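Sulfide-quinone reductase (Aquifex aeolicus, PDB 3HYW) oxidises hydrogen sulfide with FAD and passes the electrons to a quinone, building up polysulfur that is released typically as cyclooctasulfur. Local coordinates at residues F163-H168 / A211-D216; Y169-R174 / V180-I185. All coordinates share one frame; numbering follows the deposited sequence.

Interaction 1. Residues F163-H168 / A211-D216; sequences FALMLH and AERNID
Arg213 lies against His168 and Leu165 of helix 158-173, and most of its contact is made by the carbon part of its chain. Its CB sits over one face of the His168 ring, 3.8 Å from the centroid and 19° off the ring normal. This is a CH-pi contact, displaced toward the rim. Arg213 CG follows, 3.4 Å from His168 NE2. The chain bends at chi2, and Arg213 CD then reaches Leu165 CD2 at 3.6 Å. The guanidinium continues past the ring, its plane turned 37° from that of the imidazole. Its polar partners are loose: Arg213 NH1 has a long salt bridge of 3.9 Å to Glu212 OE1, and NH2 has a weak ion pair with Asp354. Arg213 is where helix 202-212 gives way to a Schellman motif, with Asn214 as the left-handed C-prime residue. Helix 202-212 belongs to a Rossmann-type beta-alpha-beta unit, and the motif turns the chain into strand 216-218. Just after the turn, Ile215 CD1 packs on His168 CB at 4.2 Å. The imidazole reaches the turn because its CG is anti to the backbone N (chi1 165°), and His168 CE1 comes to 3.4 Å from Arg213 O. Arg177 NH1 gives His168 ND1 a hydrogen bond, which may favour a neutral imidazole, and its NH2 bonds Asn214 O.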
loop_
_atom_site.group_PDB
_atom_site.type_symbol
_atom_site.label_atom_id
_atom_site.label_comp_id
_atom_site.label_asym_id
_atom_site.label_seq_id
_atom_site.Cartn_x
_atom_site.Cartn_y
_atom_site.Cartn_z
ATOM N N PHE A 163 -6.829 20.002 -9.932
ATOM C CA PHE A 163 -6.300 20.592 -11.163
ATOM C C PHE A 163 -5.397 19.617 -11.921
ATOM O O PHE A 163 -5.463 19.523 -13.148
ATOM C CB PHE A 163 -5.546 21.900 -10.865
ATOM C CG PHE A 163 -5.070 22.621 -12.104
ATOM C CD1 PHE A 163 -3.773 22.436 -12.584
ATOM C CD2 PHE A 163 -5.923 23.477 -12.796
ATOM C CE1 PHE A 163 -3.334 23.092 -13.741
ATOM C CE2 PHE A 163 -5.491 24.141 -13.955
ATOM C CZ PHE A 163 -4.195 23.952 -14.421
ATOM N N ALA A 164 -4.557 18.898 -11.189
ATOM C CA ALA A 164 -3.678 17.912 -11.804
ATOM C C ALA A 164 -4.477 16.816 -12.520
ATOM O O ALA A 164 -4.164 16.449 -13.658
ATOM C CB ALA A 164 -2.746 17.320 -10.768
ATOM N N LEU A 165 -5.513 16.306 -11.861
ATOM C CA LEU A 165 -6.300 15.215 -12.425
ATOM C C LEU A 165 -7.246 15.678 -13.533
ATOM O O LEU A 165 -7.480 14.944 -14.505
ATOM C CB LEU A 165 -7.018 14.435 -11.321
ATOM C CG LEU A 165 -6.006 13.620 -10.512
ATOM C CD1 LEU A 165 -6.549 13.206 -9.180
ATOM C CD2 LEU A 165 -5.513 12.412 -11.305
ATOM N N MET A 166 -7.744 16.908 -13.396
ATOM C CA MET A 166 -8.548 17.572 -14.433
ATOM C C MET A 166 -7.737 17.785 -15.706
ATOM O O MET A 166 -8.239 17.575 -16.809
ATOM C CB MET A 166 -9.067 18.927 -13.937
ATOM C CG MET A 166 -10.143 18.839 -12.881
ATOM S SD MET A 166 -10.744 20.469 -12.387
ATOM C CE MET A 166 -12.042 19.978 -11.297
ATOM N N LEU A 167 -6.493 18.225 -15.536
ATOM C CA LEU A 167 -5.589 18.445 -16.655
ATOM C C LEU A 167 -5.254 17.130 -17.361
ATOM O O LEU A 167 -5.300 17.063 -18.583
ATOM C CB LEU A 167 -4.321 19.174 -16.200
ATOM C CG LEU A 167 -3.304 19.573 -17.281
ATOM C CD1 LEU A 167 -3.965 20.396 -18.400
ATOM C CD2 LEU A 167 -2.130 20.319 -16.670
ATOM N N HIS A 168 -4.942 16.089 -16.590
ATOM C CA HIS A 168 -4.775 14.735 -17.140
ATOM C C HIS A 168 -5.979 14.320 -17.999
ATOM O O HIS A 168 -5.816 13.813 -19.113
ATOM C CB HIS A 168 -4.555 13.707 -16.016
ATOM C CG HIS A 168 -4.726 12.287 -16.462
ATOM N ND1 HIS A 168 -3.749 11.600 -17.150
ATOM C CD2 HIS A 168 -5.770 11.431 -16.337
ATOM C CE1 HIS A 168 -4.178 10.382 -17.424
ATOM N NE2 HIS A 168 -5.402 10.253 -16.943
ATOM N N ALA A 211 -0.715 6.649 -9.755
ATOM C CA ALA A 211 -0.111 5.512 -10.455
ATOM C C ALA A 211 -0.953 5.052 -11.648
ATOM O O ALA A 211 -0.418 4.828 -12.733
ATOM C CB ALA A 211 0.136 4.352 -9.493
ATOM N N GLU A 212 -2.265 4.917 -11.446
ATOM C CA GLU A 212 -3.177 4.489 -12.520
ATOM C C GLU A 212 -3.219 5.479 -13.685
ATOM O O GLU A 212 -3.472 5.090 -14.818
ATOM C CB GLU A 212 -4.594 4.256 -11.979
ATOM C CG GLU A 212 -4.774 2.926 -11.234
ATOM C CD GLU A 212 -5.677 3.036 -10.003
ATOM O OE1 GLU A 212 -6.479 3.998 -9.909
ATOM O OE2 GLU A 212 -5.575 2.153 -9.116
ATOM N N ARG A 213 -2.960 6.751 -13.401
ATOM C CA ARG A 213 -3.038 7.799 -14.420
ATOM C C ARG A 213 -1.676 8.370 -14.806
ATOM O O ARG A 213 -1.598 9.402 -15.475
ATOM C CB ARG A 213 -3.964 8.919 -13.951
ATOM C CG ARG A 213 -5.429 8.544 -13.964
ATOM C CD ARG A 213 -6.150 9.255 -12.829
ATOM N NE ARG A 213 -7.598 9.048 -12.821
ATOM C CZ ARG A 213 -8.216 7.883 -12.624
ATOM N NH1 ARG A 213 -7.524 6.755 -12.441
ATOM N NH2 ARG A 213 -9.545 7.846 -12.620
ATOM N N ASN A 214 -0.616 7.694 -14.373
ATOM C CA ASN A 214 0.762 8.060 -14.707
ATOM C C ASN A 214 1.119 9.501 -14.308
ATOM O O ASN A 214 1.638 10.280 -15.111
ATOM C CB ASN A 214 1.043 7.789 -16.191
ATOM C CG ASN A 214 2.518 7.647 -16.494
ATOM O OD1 ASN A 214 3.300 7.168 -15.672
ATOM N ND2 ASN A 214 2.904 8.059 -17.681
ATOM N N ILE A 215 0.821 9.847 -13.062
ATOM C CA ILE A 215 1.237 11.126 -12.506
ATOM C C ILE A 215 2.361 10.857 -11.533
ATOM O O ILE A 215 2.146 10.264 -10.476
ATOM C CB ILE A 215 0.087 11.850 -11.750
ATOM C CG1 ILE A 215 -1.200 11.890 -12.588
ATOM C CG2 ILE A 215 0.545 13.241 -11.269
ATOM C CD1 ILE A 215 -1.123 12.746 -13.828
ATOM N N ASP A 216 3.563 11.278 -11.907
ATOM C CA ASP A 216 4.726 11.119 -11.056
ATOM C C ASP A 216 4.640 12.110 -9.913
ATOM O O ASP A 216 3.963 13.137 -10.021
ATOM C CB ASP A 216 6.008 11.327 -11.863
ATOM C CG ASP A 216 6.224 10.238 -12.891
ATOM O OD1 ASP A 216 6.173 9.042 -12.519
ATOM O OD2 ASP A 216 6.439 10.573 -14.072
#

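Interaction 2. Residues Y169-R174 / V180-I185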
loop_
_atom_site.group_PDB
_atom_site.type_symbol
_atom_site.label_atom_id
_atom_site.label_comp_id
_atom_site.label_asym_id
_atom_site.label_seq_id
_atom_site.Cartn_x
_atom_site.Cartn_y
_atom_site.Cartn_z
ATOM N N TYR A 169 -7.179 14.528 -17.459
ATOM C CA TYR A 169 -8.425 14.226 -18.152
ATOM C C TYR A 169 -8.510 14.986 -19.479
ATOM O O TYR A 169 -8.778 14.389 -20.522
ATOM C CB TYR A 169 -9.633 14.547 -17.257
ATOM C CG TYR A 169 -10.970 14.433 -17.960
ATOM C CD1 TYR A 169 -11.623 13.205 -18.067
ATOM C CD2 TYR A 169 -11.587 15.555 -18.512
ATOM C CE1 TYR A 169 -12.856 13.096 -18.719
ATOM C CE2 TYR A 169 -12.825 15.455 -19.162
ATOM C CZ TYR A 169 -13.446 14.227 -19.256
ATOM O OH TYR A 169 -14.660 14.128 -19.893
ATOM N N GLU A 170 -8.260 16.293 -19.426
ATOM C CA GLU A 170 -8.296 17.154 -20.610
ATOM C C GLU A 170 -7.293 16.721 -21.677
ATOM O O GLU A 170 -7.626 16.668 -22.862
ATOM C CB GLU A 170 -8.056 18.616 -20.211
ATOM C CG GLU A 170 -8.058 19.622 -21.369
ATOM C CD GLU A 170 -9.435 19.839 -21.994
ATOM O OE1 GLU A 170 -10.462 19.702 -21.287
ATOM O OE2 GLU A 170 -9.482 20.160 -23.200
ATOM N N LEU A 171 -6.068 16.408 -21.250
ATOM C CA LEU A 171 -5.014 15.977 -22.167
ATOM C C LEU A 171 -5.369 14.653 -22.841
ATOM O O LEU A 171 -5.109 14.468 -24.029
ATOM C CB LEU A 171 -3.660 15.890 -21.444
ATOM C CG LEU A 171 -3.107 17.201 -20.855
ATOM C CD1 LEU A 171 -1.971 16.948 -19.871
ATOM C CD2 LEU A 171 -2.665 18.166 -21.953
ATOM N N LYS A 172 -5.976 13.747 -22.077
ATOM C CA LYS A 172 -6.454 12.471 -22.605
ATOM C C LYS A 172 -7.632 12.671 -23.569
ATOM O O LYS A 172 -7.784 11.927 -24.540
ATOM C CB LYS A 172 -6.841 11.545 -21.451
ATOM C CG LYS A 172 -6.737 10.060 -21.769
ATOM C CD LYS A 172 -6.799 9.229 -20.491
ATOM C CE LYS A 172 -7.180 7.793 -20.807
ATOM N NZ LYS A 172 -7.074 6.901 -19.615
ATOM N N LYS A 173 -8.451 13.686 -23.293
ATOM C CA LYS A 173 -9.545 14.093 -24.178
ATOM C C LYS A 173 -8.983 14.591 -25.517
ATOM O O LYS A 173 -9.495 14.244 -26.584
ATOM C CB LYS A 173 -10.394 15.177 -23.488
ATOM C CG LYS A 173 -11.621 15.650 -24.253
ATOM C CD LYS A 173 -12.443 16.638 -23.422
ATOM C CE LYS A 173 -13.514 17.335 -24.262
ATOM N NZ LYS A 173 -14.334 16.377 -25.074
ATOM N N ARG A 174 -7.918 15.384 -25.440
ATOM C CA ARG A 174 -7.258 15.945 -26.614
ATOM C C ARG A 174 -6.312 14.938 -27.286
ATOM O O ARG A 174 -5.752 15.213 -28.351
ATOM C CB ARG A 174 -6.503 17.225 -26.233
ATOM C CG ARG A 174 -7.412 18.400 -25.874
ATOM C CD ARG A 174 -6.625 19.557 -25.273
ATOM N NE ARG A 174 -7.466 20.728 -25.026
ATOM C CZ ARG A 174 -7.624 21.746 -25.872
ATOM N NH1 ARG A 174 -6.991 21.762 -27.038
ATOM N NH2 ARG A 174 -8.416 22.760 -25.545
ATOM N N VAL A 180 2.759 14.615 -22.680
ATOM C CA VAL A 180 2.853 15.500 -21.511
ATOM C C VAL A 180 3.224 14.755 -20.218
ATOM O O VAL A 180 2.355 14.154 -19.565
ATOM C CB VAL A 180 1.549 16.325 -21.297
ATOM C CG1 VAL A 180 1.709 17.287 -20.128
ATOM C CG2 VAL A 180 1.180 17.099 -22.559
ATOM N N PRO A 181 4.524 14.775 -19.852
ATOM C CA PRO A 181 4.920 14.280 -18.540
ATOM C C PRO A 181 4.269 15.111 -17.444
ATOM O O PRO A 181 4.194 16.340 -17.555
ATOM C CB PRO A 181 6.446 14.472 -18.539
ATOM C CG PRO A 181 6.825 14.493 -19.982
ATOM C CD PRO A 181 5.690 15.214 -20.640
ATOM N N MET A 182 3.769 14.441 -16.410
ATOM C CA MET A 182 3.144 15.129 -15.294
ATOM C C MET A 182 3.779 14.721 -13.982
ATOM O O MET A 182 3.947 13.526 -13.702
ATOM C CB MET A 182 1.636 14.870 -15.262
ATOM C CG MET A 182 0.882 15.532 -16.397
ATOM S SD MET A 182 -0.911 15.387 -16.273
ATOM C CE MET A 182 -1.205 16.425 -14.840
ATOM N N THR A 183 4.124 15.728 -13.185
ATOM C CA THR A 183 4.740 15.521 -11.886
ATOM C C THR A 183 4.059 16.399 -10.845
ATOM O O THR A 183 3.836 17.592 -11.064
ATOM C CB THR A 183 6.269 15.798 -11.923
ATOM O OG1 THR A 183 6.884 14.913 -12.865
ATOM C CG2 THR A 183 6.906 15.584 -10.545
ATOM N N PHE A 184 3.729 15.787 -9.717
ATOM C CA PHE A 184 3.103 16.481 -8.607
ATOM C C PHE A 184 4.142 16.645 -7.507
ATOM O O PHE A 184 4.755 15.667 -7.090
ATOM C CB PHE A 184 1.904 15.667 -8.113
ATOM C CG PHE A 184 1.000 16.416 -7.183
ATOM C CD1 PHE A 184 -0.045 17.187 -7.683
ATOM C CD2 PHE A 184 1.170 16.330 -5.806
ATOM C CE1 PHE A 184 -0.892 17.892 -6.822
ATOM C CE2 PHE A 184 0.324 17.024 -4.942
ATOM C CZ PHE A 184 -0.710 17.803 -5.454
ATOM N N ILE A 185 4.361 17.882 -7.061
ATOM C CA ILE A 185 5.364 18.159 -6.017
ATOM C C ILE A 185 4.711 18.881 -4.841
ATOM O O ILE A 185 4.130 19.952 -5.001
ATOM C CB ILE A 185 6.563 18.995 -6.541
ATOM C CG1 ILE A 185 7.195 18.337 -7.771
ATOM C CG2 ILE A 185 7.610 19.187 -5.430
ATOM C CD1 ILE A 185 8.446 19.039 -8.283
#
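Glu170 OE2 takes a 2.8 Å salt-bridge hydrogen bond from Arg174 NE, on the same helix whose Leu171 meets Val180 and Met182. The N-H...O angle is 145°. The carboxylate uses its anti lone pair, and the oxygen lies 22° out of the guanidinium plane. Glu170 OE1 is bonded to Trp52 NE1, so each carboxylate oxygen has a partner. Tyr140 of helix 126-141 makes a cation-pi contact with Arg174 and also touches Leu171. The contact with 180-185 is purely apolar. Leu171 CD1 is its centre, touching Val180 CG1 at 3.7 Å and Val180 CB at 3.8 Å. Leu171 CD2 is 4.0 Å from Val180 CG2. The side chains cross at about a right angle. Both methyls of each take part. Leu171 CG is anti to its own carbonyl carbon (chi1 -62°), which carries the two methyls across to Val180. Strand 146-150, helix 158-173 and strand 182-185 form a beta-alpha-beta unit in the mixed sheet of a Rossmann-type domain. Leu171 is near the C-terminal end of that helix, and Val180 lies just before the returning strand. The contact therefore packs the helix end on the chain that leads back into the sheet. Met182 adds its SD, 4.1 Å from Leu171 CD1. At the margin of this buried patch, Lys172 packs on Glu368, and Pro181 on Pro366, both of a neighbouring subunit.

How the interactions relate
Both contacts are buried and both use helix 158-173, interaction 1 at its middle and interaction 2 near its C-terminal end. Interaction 2 is nested within the chain loop that interaction 1 closes. It is small and apolar, and joins the helix to its own following strand. Interaction 1 is larger and more mixed, bringing in the end of the next helix through an arginine and a histidine. Met182 bridges the two, with its SD 3.6 Å from Ile215 CD1. Backbone pairing of strands 182-185 and 216-218 also joins them, through probable hydrogen bonds of Asp216 N to Met182 O and of Phe184 N to Asp216 O. Residues at the edges of both touch the second subunit.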